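Local structure of alpha-1,4-endofucoidanase (Mariniflexile fucanivorans, 6DLH) at residues Asn355-Thr360 with Gln398-Asn403; Glu362-Trp367 with Glu406-Tyr411. The protein hydrolyses alpha-1,4 linkages within fucoidan chains as a retaining, endo-acting glycoside hydrolase of family 107, and binds several calcium ions. All blocks are in the same frame, centred on the assembly; numbering follows the deposited sequence.

Contact 1: residues Asn355-Thr360 with Gln398-Asn403; sequences NTPCLT and QPYALN
P357 and Y400 carry this contact, which illustrates how a proline in a loop can settle on an aromatic ring through CH-pi attraction. The proline CD sits 3.6 Å from the centroid of the Y400 ring, only 4° off its normal, and thus over the centre of one face. The pyrrolidine ring also reaches the CD1-CE1 side, where P357 CB lies 3.6 Å from Y400 CE1. The CB of Y400 points toward the loop, and chi1 of 76° sets CG between the backbone N and the carbonyl carbon.

Backbone polar atoms of the loop also approach this ring. The carbonyl O of N355 comes obliquely to Y400 CE2 at 3.1 Å, while the tyrosine hydroxyl makes its hydrogen bond just upstream, to O of G354.

A single water bridges the amides farther out. It donates to OD1 of N355 at 3.0 Å and accepts from NE2 of Q398 at 3.1 Å, linking two amide groups whose planes stand 80° apart.

Q398 is the N-cap residue of helix 399-415, and Y400 belongs to its first turn. The arrangement is a proline-aromatic CH-pi contact at the protein surface, joining the loop before helix 361-372 to the start of helix 399-415, away from the calcium sites.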
loop_
_atom_site.group_PDB
_atom_site.type_symbol
_atom_site.label_atom_id
_atom_site.label_comp_id
_atom_site.label_asym_id
_atom_site.label_seq_id
_atom_site.Cartn_x
_atom_site.Cartn_y
_atom_site.Cartn_z
ATOM N N ASN A 355 17.393 1.380 8.883
ATOM C CA ASN A 355 17.597 1.425 10.320
ATOM C C ASN A 355 18.275 2.729 10.740
ATOM O O ASN A 355 18.178 3.120 11.898
ATOM C CB ASN A 355 18.544 0.289 10.716
ATOM C CG ASN A 355 18.278 -0.294 12.084
ATOM O OD1 ASN A 355 17.130 -0.576 12.435
ATOM N ND2 ASN A 355 19.339 -0.519 12.843
ATOM N N THR A 356 18.992 3.385 9.814
ATOM C CA THR A 356 19.895 4.468 10.181
ATOM C C THR A 356 19.601 5.711 9.344
ATOM O O THR A 356 19.474 5.618 8.131
ATOM C CB THR A 356 21.362 4.043 10.010
ATOM O OG1 THR A 356 21.566 2.798 10.678
ATOM C CG2 THR A 356 22.359 5.058 10.534
ATOM N N PRO A 357 19.502 6.914 9.958
ATOM C CA PRO A 357 19.358 8.161 9.200
ATOM C C PRO A 357 20.676 8.542 8.524
ATOM O O PRO A 357 21.743 8.276 9.073
ATOM C CB PRO A 357 19.047 9.197 10.290
ATOM C CG PRO A 357 19.695 8.625 11.539
ATOM C CD PRO A 357 19.504 7.127 11.416
ATOM N N CYS A 358 20.592 9.182 7.349
ATOM C CA CYS A 358 21.787 9.567 6.613
ATOM C C CYS A 358 22.180 10.997 6.970
ATOM O O CYS A 358 23.318 11.398 6.710
ATOM C CB CYS A 358 21.627 9.392 5.104
ATOM S SG CYS A 358 20.436 10.519 4.324
ATOM N N LEU A 359 21.230 11.735 7.570
ATOM C CA LEU A 359 21.425 13.112 8.012
ATOM C C LEU A 359 21.280 13.177 9.533
ATOM O O LEU A 359 20.526 12.409 10.124
ATOM C CB LEU A 359 20.392 14.027 7.338
ATOM C CG LEU A 359 20.515 14.180 5.820
ATOM C CD1 LEU A 359 19.499 15.170 5.265
ATOM C CD2 LEU A 359 21.926 14.595 5.415
ATOM N N THR A 360 22.020 14.094 10.165
ATOM C CA THR A 360 21.796 14.412 11.565
ATOM C C THR A 360 20.454 15.134 11.665
ATOM O O THR A 360 19.960 15.646 10.664
ATOM C CB THR A 360 22.899 15.325 12.122
ATOM O OG1 THR A 360 22.827 16.543 11.381
ATOM C CG2 THR A 360 24.293 14.732 12.049
ATOM N N GLN A 398 10.110 4.150 11.394
ATOM C CA GLN A 398 11.250 4.063 12.292
ATOM C C GLN A 398 11.184 5.219 13.288
ATOM O O GLN A 398 10.946 6.370 12.908
ATOM C CB GLN A 398 12.557 4.157 11.501
ATOM C CG GLN A 398 12.908 2.880 10.750
ATOM C CD GLN A 398 13.418 1.790 11.663
ATOM O OE1 GLN A 398 13.517 1.959 12.879
ATOM N NE2 GLN A 398 13.764 0.657 11.073
ATOM N N PRO A 399 11.383 4.949 14.597
ATOM C CA PRO A 399 11.351 6.000 15.610
ATOM C C PRO A 399 12.198 7.214 15.234
ATOM O O PRO A 399 11.778 8.338 15.487
ATOM C CB PRO A 399 11.893 5.275 16.853
ATOM C CG PRO A 399 11.428 3.847 16.661
ATOM C CD PRO A 399 11.615 3.610 15.176
ATOM N N TYR A 400 13.366 6.999 14.609
ATOM C CA TYR A 400 14.231 8.130 14.280
ATOM C C TYR A 400 13.597 9.032 13.223
ATOM O O TYR A 400 13.779 10.250 13.253
ATOM C CB TYR A 400 15.657 7.716 13.896
ATOM C CG TYR A 400 15.808 7.141 12.515
ATOM C CD1 TYR A 400 15.822 7.955 11.388
ATOM C CD2 TYR A 400 15.923 5.772 12.335
ATOM C CE1 TYR A 400 15.928 7.418 10.112
ATOM C CE2 TYR A 400 16.054 5.225 11.069
ATOM C CZ TYR A 400 16.069 6.050 9.960
ATOM O OH TYR A 400 16.208 5.489 8.729
ATOM N N ALA A 401 12.866 8.430 12.282
ATOM C CA ALA A 401 12.275 9.202 11.199
ATOM C C ALA A 401 11.197 10.123 11.763
ATOM O O ALA A 401 11.137 11.289 11.384
ATOM C CB ALA A 401 11.742 8.286 10.120
ATOM N N LEU A 402 10.380 9.598 12.693
ATOM C CA LEU A 402 9.389 10.388 13.411
ATOM C C LEU A 402 10.088 11.527 14.152
ATOM O O LEU A 402 9.673 12.682 14.045
ATOM C CB LEU A 402 8.584 9.491 14.365
ATOM C CG LEU A 402 7.490 10.196 15.181
ATOM C CD1 LEU A 402 6.430 10.810 14.279
ATOM C CD2 LEU A 402 6.822 9.250 16.161
ATOM N N ASN A 403 11.170 11.194 14.873
ATOM C CA ASN A 403 11.978 12.174 15.588
ATOM C C ASN A 403 12.338 13.339 14.662
ATOM O O ASN A 403 12.046 14.496 14.967
ATOM C CB ASN A 403 13.219 11.508 16.188
ATOM C CG ASN A 403 14.212 12.490 16.769
ATOM O OD1 ASN A 403 13.950 13.103 17.799
ATOM N ND2 ASN A 403 15.368 12.627 16.132
HETATM O O HOH W 1 14.405 -1.772 12.811
#

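Contact 2: residues Glu362-Trp367 with Glu406-Tyr411; sequences EQFVEW and ELTDTY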
loop_
_atom_site.group_PDB
_atom_site.type_symbol
_atom_site.label_atom_id
_atom_site.label_comp_id
_atom_site.label_asym_id
_atom_site.label_seq_id
_atom_site.Cartn_x
_atom_site.Cartn_y
_atom_site.Cartn_z
ATOM N N GLU A 362 19.889 18.025 12.930
ATOM C CA GLU A 362 20.133 19.396 12.498
ATOM C C GLU A 362 20.171 19.490 10.968
ATOM O O GLU A 362 19.600 20.412 10.388
ATOM C CB GLU A 362 21.432 19.931 13.109
ATOM C CG GLU A 362 21.712 21.383 12.761
ATOM N N GLN A 363 20.882 18.562 10.318
ATOM C CA GLN A 363 20.994 18.563 8.866
ATOM C C GLN A 363 19.622 18.312 8.237
ATOM O O GLN A 363 19.269 18.966 7.261
ATOM C CB GLN A 363 22.020 17.528 8.392
ATOM C CG GLN A 363 23.471 17.966 8.561
ATOM C CD GLN A 363 24.409 16.786 8.449
ATOM O OE1 GLN A 363 23.980 15.634 8.418
ATOM N NE2 GLN A 363 25.706 17.061 8.393
ATOM N N PHE A 364 18.840 17.386 8.818
ATOM C CA PHE A 364 17.539 17.046 8.264
ATOM C C PHE A 364 16.637 18.277 8.198
ATOM O O PHE A 364 16.018 18.535 7.166
ATOM C CB PHE A 364 16.863 15.926 9.054
ATOM C CG PHE A 364 15.646 15.375 8.355
ATOM C CD1 PHE A 364 15.770 14.374 7.402
ATOM C CD2 PHE A 364 14.380 15.881 8.622
ATOM C CE1 PHE A 364 14.652 13.884 6.733
ATOM C CE2 PHE A 364 13.264 15.397 7.951
ATOM C CZ PHE A 364 13.402 14.393 7.009
ATOM N N VAL A 365 16.588 19.031 9.305
ATOM C CA VAL A 365 15.764 20.224 9.430
ATOM C C VAL A 365 16.242 21.282 8.436
ATOM O O VAL A 365 15.427 21.933 7.778
ATOM C CB VAL A 365 15.762 20.740 10.885
ATOM C CG1 VAL A 365 15.002 22.045 11.027
ATOM C CG2 VAL A 365 15.192 19.696 11.846
ATOM N N GLU A 366 17.569 21.439 8.327
ATOM C CA GLU A 366 18.163 22.442 7.455
ATOM C C GLU A 366 17.877 22.119 5.984
ATOM O O GLU A 366 17.444 23.008 5.244
ATOM C CB GLU A 366 19.655 22.618 7.756
ATOM C CG GLU A 366 20.335 23.684 6.899
ATOM C CD GLU A 366 20.795 23.222 5.520
ATOM O OE1 GLU A 366 20.511 23.920 4.521
ATOM O OE2 GLU A 366 21.442 22.166 5.448
ATOM N N TRP A 367 18.109 20.862 5.563
ATOM C CA TRP A 367 17.875 20.474 4.175
ATOM C C TRP A 367 16.417 20.756 3.820
ATOM O O TRP A 367 16.130 21.381 2.794
ATOM C CB TRP A 367 18.204 18.992 3.911
ATOM C CG TRP A 367 19.652 18.619 3.770
ATOM C CD1 TRP A 367 20.686 18.964 4.593
ATOM C CD2 TRP A 367 20.220 17.753 2.765
ATOM N NE1 TRP A 367 21.858 18.400 4.160
ATOM C CE2 TRP A 367 21.599 17.637 3.047
ATOM C CE3 TRP A 367 19.704 17.076 1.654
ATOM C CZ2 TRP A 367 22.461 16.873 2.258
ATOM C CZ3 TRP A 367 20.553 16.318 0.875
ATOM C CH2 TRP A 367 21.916 16.222 1.175
ATOM N N GLU A 406 9.357 15.349 13.436
ATOM C CA GLU A 406 8.796 16.156 14.510
ATOM C C GLU A 406 9.625 17.424 14.723
ATOM O O GLU A 406 9.065 18.510 14.856
ATOM C CB GLU A 406 8.645 15.336 15.792
ATOM C CG GLU A 406 7.474 14.366 15.766
ATOM C CD GLU A 406 6.079 14.957 15.879
ATOM O OE1 GLU A 406 5.952 16.201 15.897
ATOM O OE2 GLU A 406 5.116 14.168 15.956
ATOM N N LEU A 407 10.961 17.287 14.764
ATOM C CA LEU A 407 11.824 18.453 14.897
ATOM C C LEU A 407 11.576 19.409 13.729
ATOM O O LEU A 407 11.417 20.607 13.932
ATOM C CB LEU A 407 13.293 18.012 14.972
ATOM C CG LEU A 407 13.677 17.237 16.237
ATOM C CD1 LEU A 407 15.071 16.639 16.124
ATOM C CD2 LEU A 407 13.559 18.110 17.483
ATOM N N THR A 408 11.526 18.863 12.508
ATOM C CA THR A 408 11.181 19.623 11.317
ATOM C C THR A 408 9.849 20.355 11.497
ATOM O O THR A 408 9.732 21.524 11.124
ATOM C CB THR A 408 11.151 18.716 10.079
ATOM O OG1 THR A 408 12.444 18.125 9.932
ATOM C CG2 THR A 408 10.775 19.451 8.811
ATOM N N ASP A 409 8.843 19.655 12.041
ATOM C CA ASP A 409 7.507 20.219 12.176
ATOM C C ASP A 409 7.558 21.450 13.078
ATOM O O ASP A 409 6.991 22.480 12.733
ATOM C CB ASP A 409 6.486 19.170 12.638
ATOM C CG ASP A 409 5.028 19.540 12.383
ATOM O OD1 ASP A 409 4.674 19.808 11.220
ATOM O OD2 ASP A 409 4.244 19.522 13.342
ATOM N N THR A 410 8.275 21.348 14.207
ATOM C CA THR A 410 8.404 22.454 15.144
ATOM C C THR A 410 8.969 23.671 14.416
ATOM O O THR A 410 8.444 24.775 14.533
ATOM C CB THR A 410 9.261 22.066 16.358
ATOM O OG1 THR A 410 8.598 21.001 17.031
ATOM C CG2 THR A 410 9.479 23.203 17.332
ATOM N N TYR A 411 10.037 23.449 13.641
ATOM C CA TYR A 411 10.638 24.524 12.871
ATOM C C TYR A 411 9.637 25.143 11.891
ATOM O O TYR A 411 9.485 26.360 11.863
ATOM C CB TYR A 411 11.908 24.050 12.159
ATOM C CG TYR A 411 12.606 25.156 11.411
ATOM C CD1 TYR A 411 12.203 25.506 10.131
ATOM C CD2 TYR A 411 13.633 25.886 11.999
ATOM C CE1 TYR A 411 12.805 26.543 9.444
ATOM C CE2 TYR A 411 14.257 26.919 11.316
ATOM C CZ TYR A 411 13.834 27.250 10.039
ATOM O OH TYR A 411 14.439 28.249 9.335
#
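V365 and T408 mark the closest backbone approach, their CA atoms 5.0 Å apart, where the short helical segments 362-367 and 406-411 run in broadly the same direction, with axes 9.1 Å apart at closest and a crossing angle of -46°. Both residues at this nearest point of the two helices are beta-branched, an instructive case of short side chains meeting where helices cross.

V365 spreads its two methyl groups over different partners. With CG1 anti to the backbone N (chi1 175°), that methyl lies 3.9 Å from CB of Y411 and equally near its CG, approaching the tyrosine ring obliquely. The other methyl, CG2, packs between the neighbouring positions L407 and T408, at 4.0 Å from CB of L407 and 3.7 Å from OG1 of T408. The V365 and T408 side chains lie alongside each other, pointing opposite ways.

On the buried side, F364 turns its edge to T408. The threonine oxygen lies in the plane of the ring, 3.2 Å from F364 CD2, and the two side chains cross at about a right angle. OG1 also makes a hydrogen bond with O of Q404, one turn back in its own helix. The F364 ring meets that of W380 as well, with their planes at about 35°.

Next along the helix, D409 is hydrogen-bonded through OD1 to OG1 of T77, a calcium-site residue, and through OD2 to N of R76. No hydrogen bond crosses between the two segments, so their cohesion is mainly apolar. The oxygen of T408, presented to the positively polarised rim of the phenylalanine, probably adds a weak electrostatic attraction to the buried side.

Overall arrangement
From the N terminus, the chain passes through 355-360, enters helix 361-372 with segment 362-367, runs through strands 377-379 and 394-395, and returns along helix 399-415, first at 398-403 and then at 406-411. Each contact therefore closes a loop of nearly forty residues, and the two loops cross because their segments alternate. Contact 1 fastens the approach to the first helix, contact 2 the helix bodies, with centres 12 Å apart. Segments 355-360 and 362-367 also pack on each other, L359 CD1 lying 3.7 Å from W367 CD2. Together the contacts tie consecutive helices beside the seven-stranded parallel sheet, in which helix 361-372 runs between strands 341-342 and 377-379.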